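Local structure of Poly(Beta-D-mannuronate) lyase (Pseudopedobacter saltans, 7O79) at residues I24-G29 with I48-D53; V34-N39 with V58-E63; S64-D69 with S89-N94; L73-L78 with C98-T103; N102-D107 with V450-S455. The protein probably cleaves poly(beta-D-mannuronate), the mannuronate-rich part of alginate, as a family 6 polysaccharide lyase built on a parallel beta-helix. All blocks are in the same frame, centred on the assembly; numbering follows the deposited sequence.

Contact 1 (I24-G29 with I48-D53)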
# COMPACT_ATOMS: atom_id res chain seq x y z
N ILE A 24 -13.39 -28.62 -2.05
CA ILE A 24 -12.52 -29.47 -1.24
C ILE A 24 -12.59 -28.93 0.18
O ILE A 24 -12.28 -27.76 0.43
CB ILE A 24 -11.08 -29.47 -1.78
CG1 ILE A 24 -11.09 -29.84 -3.26
CG2 ILE A 24 -10.20 -30.45 -0.99
CD1 ILE A 24 -9.74 -29.62 -3.99
N LEU A 25 -13.05 -29.77 1.12
CA LEU A 25 -13.38 -29.37 2.48
C LEU A 25 -12.40 -30.01 3.44
O LEU A 25 -12.36 -31.25 3.56
CB LEU A 25 -14.81 -29.78 2.83
CG LEU A 25 -16.00 -29.44 1.91
CD1 LEU A 25 -17.32 -29.77 2.60
CD2 LEU A 25 -16.00 -27.99 1.48
N MET A 26 -11.62 -29.19 4.15
CA MET A 26 -10.61 -29.70 5.08
C MET A 26 -11.20 -29.93 6.47
O MET A 26 -11.95 -29.10 6.99
CB MET A 26 -9.41 -28.76 5.18
CG MET A 26 -8.62 -28.60 3.88
SD MET A 26 -7.59 -27.11 3.80
CE MET A 26 -6.05 -27.72 4.49
N GLN A 27 -10.83 -31.05 7.08
CA GLN A 27 -11.32 -31.37 8.41
C GLN A 27 -10.65 -30.50 9.47
O GLN A 27 -9.49 -30.08 9.31
CB GLN A 27 -11.10 -32.85 8.72
CG GLN A 27 -11.94 -33.79 7.87
CD GLN A 27 -13.36 -33.93 8.41
OE1 GLN A 27 -13.60 -33.78 9.61
NE2 GLN A 27 -14.30 -34.21 7.52
N PRO A 28 -11.34 -30.21 10.57
CA PRO A 28 -10.77 -29.33 11.60
C PRO A 28 -9.56 -29.96 12.27
O PRO A 28 -9.43 -31.18 12.35
CB PRO A 28 -11.91 -29.13 12.60
CG PRO A 28 -13.11 -29.73 12.01
CD PRO A 28 -12.71 -30.65 10.90
N GLY A 29 -8.68 -29.10 12.75
CA GLY A 29 -7.51 -29.50 13.49
C GLY A 29 -6.28 -28.79 12.99
O GLY A 29 -6.36 -27.81 12.23
N ILE A 48 -13.27 -23.74 -8.51
CA ILE A 48 -13.04 -24.81 -7.56
C ILE A 48 -12.59 -24.18 -6.25
O ILE A 48 -11.77 -23.26 -6.24
CB ILE A 48 -12.02 -25.85 -8.08
CG1 ILE A 48 -12.57 -26.58 -9.30
CG2 ILE A 48 -11.63 -26.86 -6.99
CD1 ILE A 48 -11.54 -27.38 -10.03
N THR A 49 -13.16 -24.66 -5.15
CA THR A 49 -12.99 -24.05 -3.84
C THR A 49 -12.31 -25.03 -2.90
O THR A 49 -12.73 -26.18 -2.78
CB THR A 49 -14.35 -23.63 -3.28
OG1 THR A 49 -14.98 -22.72 -4.19
CG2 THR A 49 -14.19 -22.95 -1.90
N LEU A 50 -11.23 -24.58 -2.28
CA LEU A 50 -10.64 -25.23 -1.12
C LEU A 50 -11.07 -24.43 0.10
O LEU A 50 -10.91 -23.21 0.11
CB LEU A 50 -9.12 -25.24 -1.22
CG LEU A 50 -8.31 -25.84 -0.06
CD1 LEU A 50 -8.71 -27.29 0.20
CD2 LEU A 50 -6.82 -25.70 -0.29
N LYS A 51 -11.62 -25.09 1.12
CA LYS A 51 -12.04 -24.37 2.31
C LYS A 51 -12.09 -25.30 3.52
O LYS A 51 -12.08 -26.52 3.38
CB LYS A 51 -13.39 -23.69 2.12
CG LYS A 51 -14.57 -24.61 1.92
CD LYS A 51 -15.77 -23.73 1.70
CE LYS A 51 -17.05 -24.47 1.51
NZ LYS A 51 -18.11 -23.43 1.28
N ALA A 52 -12.19 -24.69 4.70
CA ALA A 52 -12.38 -25.43 5.95
C ALA A 52 -13.84 -25.85 6.11
O ALA A 52 -14.75 -25.10 5.74
CB ALA A 52 -11.95 -24.56 7.13
N ASP A 53 -14.07 -27.06 6.63
CA ASP A 53 -15.43 -27.43 7.06
C ASP A 53 -16.03 -26.37 7.97
O ASP A 53 -17.21 -26.03 7.84
CB ASP A 53 -15.42 -28.78 7.77
CG ASP A 53 -15.23 -29.94 6.82
OD1 ASP A 53 -15.71 -29.82 5.67
OD2 ASP A 53 -14.54 -30.93 7.17
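Ile24, Leu25 and Met26 pair in parallel with Leu50, Lys51 and Ala52, joining two successive coils at the N-terminal end of the beta-helix. Side chains alternate between the two faces. On the inner one, Leu50 holds CG anti to the backbone N (chi1 178°). The Leu50 side chain crosses two of the neighbouring strand at a slant, and its CD1 does the touching: Ile24 CG2 lies 3.7 Å from Leu50 CD1, and Met26 SD 3.8 Å from the same methyl. Leu11 of helix 8-17 packs against all three residues. On the outer face, Leu25 and Lys51 run side by side in one direction, and Leu25 CD2 rests 3.7 Å from Lys51 CE. Asp53 lies at about a right angle to Leu25, with OD1 3.0 Å from Leu25 CB. That same OD1 is hydrogen-bonded to Gln4 NE2. An alanine in place of Asp53 would probably leave the Gln4 amide without this acceptor and uncover one flank of Leu25. The backbones are tied by Ile24 N to Thr49 O, Lys51 N to Ile24 O and Met26 N to Lys51 O, and the series finishes with Asp53 N bonding almost straight (175°) to Met26 O at 3.0 Å.

Contact 2 (V34-N39 with V58-E63)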
# COMPACT_ATOMS: atom_id res chain seq x y z
N VAL A 34 2.35 -28.24 5.74
CA VAL A 34 1.64 -28.54 4.50
C VAL A 34 1.89 -27.41 3.50
O VAL A 34 1.43 -26.28 3.70
CB VAL A 34 0.14 -28.76 4.71
CG1 VAL A 34 -0.49 -29.30 3.41
CG2 VAL A 34 -0.09 -29.74 5.86
N LYS A 35 2.59 -27.73 2.42
CA LYS A 35 2.78 -26.80 1.31
C LYS A 35 1.67 -27.08 0.31
O LYS A 35 1.70 -28.07 -0.43
CB LYS A 35 4.16 -26.96 0.69
CG LYS A 35 4.42 -26.12 -0.55
CD LYS A 35 5.75 -26.54 -1.19
CE LYS A 35 6.17 -25.64 -2.36
NZ LYS A 35 5.53 -24.28 -2.34
N ILE A 36 0.66 -26.21 0.28
CA ILE A 36 -0.50 -26.40 -0.57
C ILE A 36 -0.20 -25.83 -1.95
O ILE A 36 -0.12 -24.60 -2.11
CB ILE A 36 -1.74 -25.75 0.05
CG1 ILE A 36 -2.04 -26.39 1.40
CG2 ILE A 36 -2.94 -25.88 -0.86
CD1 ILE A 36 -3.14 -25.69 2.17
N LEU A 37 -0.11 -26.69 -2.95
CA LEU A 37 0.06 -26.27 -4.32
C LEU A 37 -1.29 -26.47 -5.02
O LEU A 37 -1.58 -27.52 -5.52
CB LEU A 37 1.17 -27.00 -5.05
CG LEU A 37 2.60 -26.94 -4.53
CD1 LEU A 37 3.51 -27.72 -5.44
CD2 LEU A 37 3.11 -25.51 -4.32
N PHE A 38 -2.09 -25.42 -5.04
CA PHE A 38 -3.44 -25.47 -5.56
C PHE A 38 -3.45 -25.19 -7.05
O PHE A 38 -3.39 -24.08 -7.49
CB PHE A 38 -4.28 -24.46 -4.79
CG PHE A 38 -5.75 -24.64 -4.87
CD1 PHE A 38 -6.32 -25.82 -5.30
CD2 PHE A 38 -6.58 -23.61 -4.46
CE1 PHE A 38 -7.68 -25.95 -5.35
CE2 PHE A 38 -7.94 -23.74 -4.50
CZ PHE A 38 -8.49 -24.92 -4.93
N ASN A 39 -3.54 -26.27 -7.80
CA ASN A 39 -3.50 -26.23 -9.23
C ASN A 39 -4.57 -27.01 -9.91
O ASN A 39 -4.39 -27.39 -11.03
CB ASN A 39 -2.15 -26.68 -9.77
CG ASN A 39 -1.90 -28.16 -9.55
OD1 ASN A 39 -2.52 -28.79 -8.73
ND2 ASN A 39 -0.98 -28.69 -10.31
N VAL A 58 -9.32 -24.75 11.02
CA VAL A 58 -8.25 -25.45 10.33
C VAL A 58 -7.00 -24.60 10.48
O VAL A 58 -6.95 -23.48 9.98
CB VAL A 58 -8.58 -25.66 8.85
CG1 VAL A 58 -7.33 -26.02 8.08
CG2 VAL A 58 -9.67 -26.72 8.69
N MET A 59 -5.97 -25.13 11.17
CA MET A 59 -4.78 -24.34 11.45
C MET A 59 -3.59 -24.96 10.74
O MET A 59 -3.18 -26.09 11.04
CB MET A 59 -4.54 -24.20 12.95
CG MET A 59 -3.25 -23.43 13.29
SD MET A 59 -2.63 -23.65 14.97
CE MET A 59 -3.77 -22.66 15.90
N LEU A 60 -3.04 -24.23 9.77
CA LEU A 60 -1.88 -24.64 9.01
C LEU A 60 -0.63 -24.13 9.73
O LEU A 60 -0.44 -22.92 9.86
CB LEU A 60 -1.97 -24.10 7.58
CG LEU A 60 -2.95 -24.90 6.71
CD1 LEU A 60 -3.59 -24.06 5.64
CD2 LEU A 60 -2.21 -26.07 6.08
N SER A 61 0.22 -25.06 10.19
CA SER A 61 1.31 -24.76 11.11
C SER A 61 2.63 -25.29 10.54
O SER A 61 2.67 -25.85 9.44
CB SER A 61 1.02 -25.37 12.48
OG SER A 61 0.94 -26.79 12.36
N GLY A 62 3.71 -25.11 11.30
CA GLY A 62 5.01 -25.49 10.77
C GLY A 62 5.30 -24.68 9.52
O GLY A 62 4.84 -23.55 9.38
N GLU A 63 6.05 -25.26 8.59
CA GLU A 63 6.20 -24.60 7.30
C GLU A 63 5.06 -25.00 6.36
O GLU A 63 5.19 -25.84 5.47
CB GLU A 63 7.57 -24.80 6.68
CG GLU A 63 8.53 -24.06 7.54
CD GLU A 63 9.92 -24.07 7.07
OE1 GLU A 63 10.16 -24.78 6.08
OE2 GLU A 63 10.72 -23.29 7.62
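Val34 meets Leu60 first: Val34 CB sits 3.8 Å from Leu60 CD2, so it is the branch point of the valine, more than its methyl tips, that lies against the leucine. The backbone N of Val34 also comes near the far end of 58-63, 3.7 Å from Glu63 O, without bonding to it. Its partner is Ser64 OG, which bonds to Ser61 O as well and so ties the start of one segment to the corner that follows the other. Lys35 turns its side chain away from 58-63 and only brushes it through the backbone. Ile36 comes back to the interior. Its chi1 of -62° sets CG1 beside the backbone N, and the extended second torsion (173°) carries CD1 on to Leu60, 3.9 Å from Leu60 CD1 and 4.0 Å from Leu60 CD2. The two side chains cross at about a right angle, and the leucine presents both methyls of its fork to the single isoleucine methyl. Leu11 of helix 8-17 packs on Ile36, while Trp31 packs on Leu60. No hydrogen bond links the two segments. The backbone of Val34 and Ile36 bonds instead to Ser65 in the next coil, and strand 58-62 has its neighbours in strands 29-32 and 73-83. The two segments thus belong to different walls of the solenoid, and Leu60 packs against both Val34 and Ile36 where these walls approach each other. Apolar side chains from neighbouring walls meeting in this way are what one expects in the core of a parallel beta-helix.

Contact 3 (S64-D69 with S89-N94)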
# COMPACT_ATOMS: atom_id res chain seq x y z
N SER A 64 3.94 -24.31 6.57
CA SER A 64 2.77 -24.38 5.71
C SER A 64 2.71 -23.13 4.84
O SER A 64 3.17 -22.06 5.22
CB SER A 64 1.50 -24.50 6.54
OG SER A 64 1.50 -25.76 7.17
N SER A 65 2.13 -23.29 3.65
CA SER A 65 2.04 -22.21 2.68
C SER A 65 0.99 -22.61 1.66
O SER A 65 0.59 -23.77 1.59
CB SER A 65 3.39 -21.93 2.01
OG SER A 65 3.82 -23.09 1.31
N LEU A 66 0.55 -21.63 0.87
CA LEU A 66 -0.49 -21.82 -0.13
C LEU A 66 -0.11 -21.06 -1.39
O LEU A 66 0.25 -19.88 -1.31
CB LEU A 66 -1.84 -21.33 0.39
CG LEU A 66 -2.97 -21.05 -0.60
CD1 LEU A 66 -3.53 -22.34 -1.18
CD2 LEU A 66 -4.08 -20.26 0.09
N SER A 67 -0.21 -21.73 -2.53
CA SER A 67 0.08 -21.17 -3.85
C SER A 67 -1.11 -21.42 -4.76
O SER A 67 -1.52 -22.57 -4.95
CB SER A 67 1.34 -21.80 -4.46
OG SER A 67 2.47 -21.49 -3.66
N PHE A 68 -1.66 -20.35 -5.33
CA PHE A 68 -2.69 -20.45 -6.37
C PHE A 68 -1.97 -20.60 -7.70
O PHE A 68 -1.37 -19.64 -8.19
CB PHE A 68 -3.56 -19.20 -6.41
CG PHE A 68 -4.42 -18.97 -5.18
CD1 PHE A 68 -3.92 -18.28 -4.09
CD2 PHE A 68 -5.73 -19.40 -5.14
CE1 PHE A 68 -4.71 -18.04 -2.97
CE2 PHE A 68 -6.53 -19.16 -4.03
CZ PHE A 68 -6.01 -18.48 -2.94
N ASP A 69 -2.00 -21.80 -8.30
CA ASP A 69 -1.20 -22.06 -9.50
C ASP A 69 -2.04 -22.45 -10.70
O ASP A 69 -1.50 -23.06 -11.64
CB ASP A 69 -0.14 -23.13 -9.24
CG ASP A 69 0.79 -22.79 -8.08
OD1 ASP A 69 1.03 -21.59 -7.83
OD2 ASP A 69 1.28 -23.72 -7.42
N SER A 89 6.79 -16.60 0.33
CA SER A 89 5.58 -15.94 0.81
C SER A 89 4.66 -16.99 1.41
O SER A 89 4.62 -18.14 0.95
CB SER A 89 4.86 -15.19 -0.32
OG SER A 89 3.66 -14.58 0.16
N VAL A 90 3.91 -16.60 2.44
CA VAL A 90 2.97 -17.56 3.03
C VAL A 90 1.88 -17.92 2.02
O VAL A 90 1.54 -19.09 1.83
CB VAL A 90 2.38 -17.00 4.33
CG1 VAL A 90 1.29 -17.90 4.85
CG2 VAL A 90 3.49 -16.83 5.37
N ILE A 91 1.31 -16.91 1.37
CA ILE A 91 0.27 -17.10 0.37
C ILE A 91 0.75 -16.47 -0.93
O ILE A 91 1.31 -15.37 -0.92
CB ILE A 91 -1.06 -16.47 0.83
CG1 ILE A 91 -1.65 -17.29 1.98
CG2 ILE A 91 -2.05 -16.43 -0.34
CD1 ILE A 91 -2.64 -16.55 2.81
N GLN A 92 0.54 -17.16 -2.05
CA GLN A 92 1.04 -16.64 -3.32
C GLN A 92 0.02 -16.83 -4.44
O GLN A 92 -0.47 -17.95 -4.66
CB GLN A 92 2.38 -17.28 -3.68
CG GLN A 92 3.08 -16.59 -4.83
CD GLN A 92 4.59 -16.82 -4.85
OE1 GLN A 92 5.22 -17.02 -3.81
NE2 GLN A 92 5.16 -16.83 -6.05
N PHE A 93 -0.31 -15.73 -5.13
CA PHE A 93 -1.20 -15.75 -6.29
C PHE A 93 -0.33 -15.84 -7.54
O PHE A 93 0.22 -14.84 -7.99
CB PHE A 93 -2.07 -14.49 -6.35
CG PHE A 93 -3.12 -14.39 -5.25
CD1 PHE A 93 -2.80 -13.87 -4.01
CD2 PHE A 93 -4.44 -14.78 -5.49
CE1 PHE A 93 -3.76 -13.76 -3.00
CE2 PHE A 93 -5.42 -14.68 -4.48
CZ PHE A 93 -5.09 -14.16 -3.24
N ASN A 94 -0.21 -17.05 -8.11
CA ASN A 94 0.63 -17.27 -9.28
C ASN A 94 -0.16 -17.36 -10.58
O ASN A 94 0.42 -17.66 -11.62
CB ASN A 94 1.47 -18.54 -9.13
CG ASN A 94 2.59 -18.37 -8.14
OD1 ASN A 94 3.31 -17.37 -8.18
ND2 ASN A 94 2.76 -19.35 -7.25
O HOH W 1 3.32 -19.65 -0.94
O HOH W 2 4.61 -20.42 -5.16
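Phe68 and Phe93 lie one over the other in an offset stack, ring centres 4.6 Å apart and planes 7° from parallel. Both have CG anti to the carbonyl carbon and nearly the same second torsion, which turns the two rings alike, one coil apart. Each ring covers the other's face near its rim, Phe68 CE1 being 3.8 Å from Phe93 CE2. Gln92 O lies in the plane of the Phe68 ring at its edge, 3.5 Å from CD1. Val75 also packs on Phe68, and Phe93 stacks on Phe122, so packing is tight around the rings. Leu66 and Ile91 fit less closely, CD2 of the former being 4.3 Å from CG1 of the latter. Between the two faces runs the parallel pairing of a beta-helix wall, with Leu66, Ser67 and Phe68 in register with Ile91, Gln92 and Phe93, and with Phe68 N bonded to Gln92 O. The other face is polar and wet. Asn94 ND2 donates to Asp69 OD1 at 2.9 Å, the acceptor close to the amide plane and the two flat groups 27° apart. The same ND2 gives a second hydrogen bond to a water that also bonds Ser67 OG, 2.8 Å away. Gln92 NE2 meets Asn94 OD1 on a lone pair, fixing which way round the Asn94 amide sits. A further water lies 2.7 Å from Ser89 O and 3.1 Å from Leu66 O, spanning the segments.

Contact 4 (L73-L78 with C98-T103)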
# COMPACT_ATOMS: atom_id res chain seq x y z
N LEU A 73 -9.63 -20.27 -8.89
CA LEU A 73 -9.56 -21.04 -7.66
C LEU A 73 -9.84 -20.15 -6.46
O LEU A 73 -9.36 -19.02 -6.38
CB LEU A 73 -8.20 -21.72 -7.49
CG LEU A 73 -7.79 -22.67 -8.62
CD1 LEU A 73 -6.45 -23.32 -8.31
CD2 LEU A 73 -8.88 -23.72 -8.82
N VAL A 74 -10.62 -20.67 -5.52
CA VAL A 74 -11.05 -19.94 -4.33
C VAL A 74 -10.57 -20.70 -3.11
O VAL A 74 -10.69 -21.93 -3.04
CB VAL A 74 -12.58 -19.77 -4.30
CG1 VAL A 74 -13.02 -19.01 -3.04
CG2 VAL A 74 -13.08 -19.09 -5.58
N VAL A 75 -10.03 -19.97 -2.13
CA VAL A 75 -9.62 -20.53 -0.86
C VAL A 75 -10.33 -19.75 0.24
O VAL A 75 -10.30 -18.51 0.22
CB VAL A 75 -8.09 -20.49 -0.67
CG1 VAL A 75 -7.72 -20.79 0.77
CG2 VAL A 75 -7.41 -21.47 -1.63
N GLU A 76 -10.98 -20.45 1.17
CA GLU A 76 -11.78 -19.81 2.20
C GLU A 76 -11.51 -20.41 3.57
O GLU A 76 -11.36 -21.62 3.70
CB GLU A 76 -13.27 -19.94 1.91
CG GLU A 76 -13.65 -19.62 0.50
CD GLU A 76 -15.09 -19.24 0.37
OE1 GLU A 76 -15.38 -18.05 0.12
OE2 GLU A 76 -15.95 -20.14 0.53
N GLY A 77 -11.47 -19.54 4.59
CA GLY A 77 -11.61 -20.00 5.96
C GLY A 77 -10.39 -20.58 6.65
O GLY A 77 -10.54 -21.20 7.71
N LEU A 78 -9.19 -20.39 6.11
CA LEU A 78 -7.98 -20.97 6.70
C LEU A 78 -7.38 -20.07 7.79
O LEU A 78 -7.68 -18.89 7.89
CB LEU A 78 -6.93 -21.25 5.62
CG LEU A 78 -7.39 -22.14 4.47
CD1 LEU A 78 -6.20 -22.54 3.59
CD2 LEU A 78 -8.12 -23.37 5.02
N CYS A 98 -8.12 -15.70 -9.16
CA CYS A 98 -8.30 -16.47 -7.94
C CYS A 98 -8.74 -15.56 -6.80
O CYS A 98 -8.64 -14.33 -6.89
CB CYS A 98 -7.02 -17.22 -7.57
SG CYS A 98 -6.52 -18.43 -8.82
N LYS A 99 -9.23 -16.18 -5.73
CA LYS A 99 -9.75 -15.43 -4.59
C LYS A 99 -9.36 -16.09 -3.29
O LYS A 99 -9.52 -17.30 -3.13
CB LYS A 99 -11.28 -15.29 -4.66
CG LYS A 99 -11.85 -14.45 -3.50
CD LYS A 99 -13.33 -14.09 -3.70
CE LYS A 99 -14.14 -15.28 -4.20
NZ LYS A 99 -15.52 -15.34 -3.62
N LEU A 100 -8.88 -15.28 -2.35
CA LEU A 100 -8.68 -15.70 -0.96
C LEU A 100 -9.67 -14.93 -0.10
O LEU A 100 -9.75 -13.71 -0.20
CB LEU A 100 -7.26 -15.41 -0.48
CG LEU A 100 -7.02 -15.72 1.00
CD1 LEU A 100 -7.03 -17.22 1.19
CD2 LEU A 100 -5.71 -15.13 1.51
N GLU A 101 -10.42 -15.64 0.74
CA GLU A 101 -11.27 -14.90 1.66
C GLU A 101 -11.44 -15.67 2.95
O GLU A 101 -11.21 -16.87 3.03
CB GLU A 101 -12.62 -14.54 1.01
CG GLU A 101 -13.39 -15.62 0.34
CD GLU A 101 -14.68 -15.05 -0.29
OE1 GLU A 101 -15.36 -15.78 -1.02
OE2 GLU A 101 -15.03 -13.88 -0.02
N ASN A 102 -11.79 -14.90 4.00
CA ASN A 102 -12.07 -15.42 5.34
C ASN A 102 -10.88 -16.17 5.92
O ASN A 102 -11.04 -17.15 6.64
CB ASN A 102 -13.33 -16.29 5.35
CG ASN A 102 -14.14 -16.13 6.63
OD1 ASN A 102 -14.01 -15.13 7.34
ND2 ASN A 102 -14.98 -17.12 6.94
N THR A 103 -9.67 -15.70 5.64
CA THR A 103 -8.43 -16.33 6.07
C THR A 103 -7.64 -15.38 6.96
O THR A 103 -7.65 -14.17 6.74
CB THR A 103 -7.61 -16.77 4.85
OG1 THR A 103 -8.35 -17.76 4.13
CG2 THR A 103 -6.21 -17.30 5.23
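Glu76 and Glu101 bring the charged chemistry. Their side chains lie side by side, Glu101 with CG between its backbone N and carbonyl carbon (chi1 51°), and Glu76 OE1 stands 2.5 Å from Glu101 OE1, so one of the acids probably holds a proton. Lys99 NZ makes a salt bridge to Glu101 OE1 at 2.6 Å, from 54° above the carboxylate plane, while Glu101 OE2 bonds to Gln130. An alanine in place of Glu101 would probably leave the Lys99 ammonium without its mate and Gln130 NE2 without this acceptor. Apolar contact occupies the inner face, where Val75 CG1 touches Leu100 CD1 at 3.7 Å; Phe68 and Leu66 close in on Val75. On the outer face the aliphatic part of Lys99 runs beside Val74. Backbone bonding is regular: Lys99 N to Leu73 O, Val75 N to Lys99 O, Glu101 N to Val75 O. At the corner, Glu101 O takes two donors, Gly77 N at 3.1 Å and Thr103 OG1 at 3.2 Å, the hydroxyl lying well above the carbonyl plane. Gly77 and Asn102, stacked at the bend, both have positive phi, consistent with the short corners where coils of a pectate-lyase-like parallel beta-helix turn from one sheet to the next.

Contact 5 (N102-D107 with V450-S455)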
# COMPACT_ATOMS: atom_id res chain seq x y z
N ASN A 102 -11.79 -14.90 4.00
CA ASN A 102 -12.07 -15.42 5.34
C ASN A 102 -10.88 -16.17 5.92
O ASN A 102 -11.04 -17.15 6.64
CB ASN A 102 -13.33 -16.29 5.35
CG ASN A 102 -14.14 -16.13 6.63
OD1 ASN A 102 -14.01 -15.13 7.34
ND2 ASN A 102 -14.98 -17.12 6.94
N THR A 103 -9.67 -15.70 5.64
CA THR A 103 -8.43 -16.33 6.07
C THR A 103 -7.64 -15.38 6.96
O THR A 103 -7.65 -14.17 6.74
CB THR A 103 -7.61 -16.77 4.85
OG1 THR A 103 -8.35 -17.76 4.13
CG2 THR A 103 -6.21 -17.30 5.23
N ALA A 104 -6.98 -15.92 7.98
CA ALA A 104 -6.15 -15.11 8.86
C ALA A 104 -4.74 -15.69 8.92
O ALA A 104 -4.53 -16.89 8.74
CB ALA A 104 -6.72 -15.02 10.28
N ILE A 105 -3.77 -14.80 9.13
CA ILE A 105 -2.39 -15.17 9.39
C ILE A 105 -2.03 -14.50 10.71
O ILE A 105 -2.16 -13.28 10.83
CB ILE A 105 -1.44 -14.71 8.28
CG1 ILE A 105 -1.82 -15.32 6.94
CG2 ILE A 105 -0.02 -15.13 8.62
CD1 ILE A 105 -0.90 -14.87 5.81
N VAL A 106 -1.60 -15.29 11.69
CA VAL A 106 -1.45 -14.80 13.06
C VAL A 106 -0.04 -15.13 13.55
O VAL A 106 0.33 -16.31 13.60
CB VAL A 106 -2.51 -15.39 14.00
CG1 VAL A 106 -2.25 -14.99 15.46
CG2 VAL A 106 -3.91 -14.97 13.57
N ASP A 107 0.74 -14.10 13.90
CA ASP A 107 2.11 -14.24 14.40
C ASP A 107 2.92 -15.34 13.74
O ASP A 107 3.67 -16.06 14.40
CB ASP A 107 2.11 -14.46 15.92
CG ASP A 107 1.37 -13.39 16.66
OD1 ASP A 107 1.49 -12.22 16.26
OD2 ASP A 107 0.66 -13.71 17.64
N VAL A 450 -14.52 -5.68 8.67
CA VAL A 450 -13.33 -6.06 7.92
C VAL A 450 -12.71 -7.28 8.59
O VAL A 450 -13.03 -7.62 9.73
CB VAL A 450 -12.30 -4.92 7.86
CG1 VAL A 450 -12.84 -3.72 7.10
CG2 VAL A 450 -11.90 -4.54 9.27
N GLY A 451 -11.80 -7.93 7.86
CA GLY A 451 -11.16 -9.13 8.34
C GLY A 451 -12.09 -10.34 8.34
O GLY A 451 -13.20 -10.31 7.78
N VAL A 452 -11.62 -11.40 9.00
CA VAL A 452 -12.37 -12.66 9.03
C VAL A 452 -13.64 -12.50 9.88
O VAL A 452 -13.72 -11.66 10.78
CB VAL A 452 -11.48 -13.80 9.57
CG1 VAL A 452 -10.27 -13.97 8.68
CG2 VAL A 452 -11.10 -13.58 11.02
N LYS A 453 -14.64 -13.34 9.59
CA LYS A 453 -15.89 -13.30 10.36
C LYS A 453 -15.75 -14.04 11.70
O LYS A 453 -16.30 -13.60 12.71
CB LYS A 453 -17.02 -13.89 9.54
CG LYS A 453 -17.01 -13.43 8.09
CD LYS A 453 -17.26 -11.94 7.96
CE LYS A 453 -17.49 -11.55 6.50
NZ LYS A 453 -18.52 -10.47 6.38
N TRP A 454 -15.04 -15.16 11.70
CA TRP A 454 -14.67 -15.88 12.91
C TRP A 454 -13.62 -15.11 13.72
O TRP A 454 -13.25 -13.97 13.40
CB TRP A 454 -14.27 -17.29 12.50
CG TRP A 454 -13.19 -17.30 11.45
CD1 TRP A 454 -13.40 -17.25 10.09
CD2 TRP A 454 -11.78 -17.40 11.64
NE1 TRP A 454 -12.21 -17.29 9.43
CE2 TRP A 454 -11.19 -17.38 10.35
CE3 TRP A 454 -10.95 -17.48 12.76
CZ2 TRP A 454 -9.81 -17.46 10.15
CZ3 TRP A 454 -9.58 -17.55 12.57
CH2 TRP A 454 -9.02 -17.54 11.27
N SER A 455 -13.14 -15.70 14.83
CA SER A 455 -12.49 -14.93 15.89
C SER A 455 -10.98 -15.15 15.96
O SER A 455 -10.51 -16.30 16.00
CB SER A 455 -13.11 -15.25 17.25
OG SER A 455 -12.68 -14.29 18.20
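At a corner of the beta-helix, Asn102 receives the C-terminal tail, taking one hydrogen bond from Lys453 and another from Trp454. Lys453 N points almost straight at Asn102 OD1, 2.9 Å away and in the plane of the side-chain carbonyl. Trp454 NE1 reaches the backbone instead, bonding to Asn102 O at 3.0 Å; the oxygen lies in the indole plane, but the N-H arrives from 46° above the plane of the peptide carbonyl. The indole and the asparagine amide cross obliquely, their planes 67° apart. Farther along the ring, Trp454 CH2 touches Ala104 CB at 3.6 Å. Val452 works from both its branches: CG1 stands anti to the carbonyl carbon, beside its backbone N (chi1 -60°), where it lies 3.3 Å from Thr103 O and 4.0 Å from Ala104 CB, while CG2 sits over the centre of the Trp454 ring, 3.8 Å above it. Nearby, Val452 N bonds to Ser133 OG in the next coil, and Lys453 makes a cation-pi contact with Tyr131. The irregular tail, which follows the last strand in sequence, packs on the outside of early coils, a non-strand segment laid against the wall of a parallel beta-helix.

Overall arrangement
Contacts 1, 3 and 4 are strand pairings between successive coils, with apolar inner faces and outer faces that mix polar or charged groups with Leu25 and Val74. Contacts 2 and 3 are buried, while 1, 4 and 5 are partly buried. Contact 1 lies nearest the N-terminal end, contact 4 extends the same wall through the neighbouring strands 48-52 and 73-83, and contact 3 belongs to another wall. Contact 2 differs: it is purely apolar across its segments, bridging walls where contacts 1, 3 and 4 bond within one. Phe68 of contact 3 packs on Val75 of contact 4, so the walls share a core. Contact 5 shares Asn102 and Thr103 with contact 4 but adds the tail from outside, by hydrogen bonds between side chain and backbone and by indole packing.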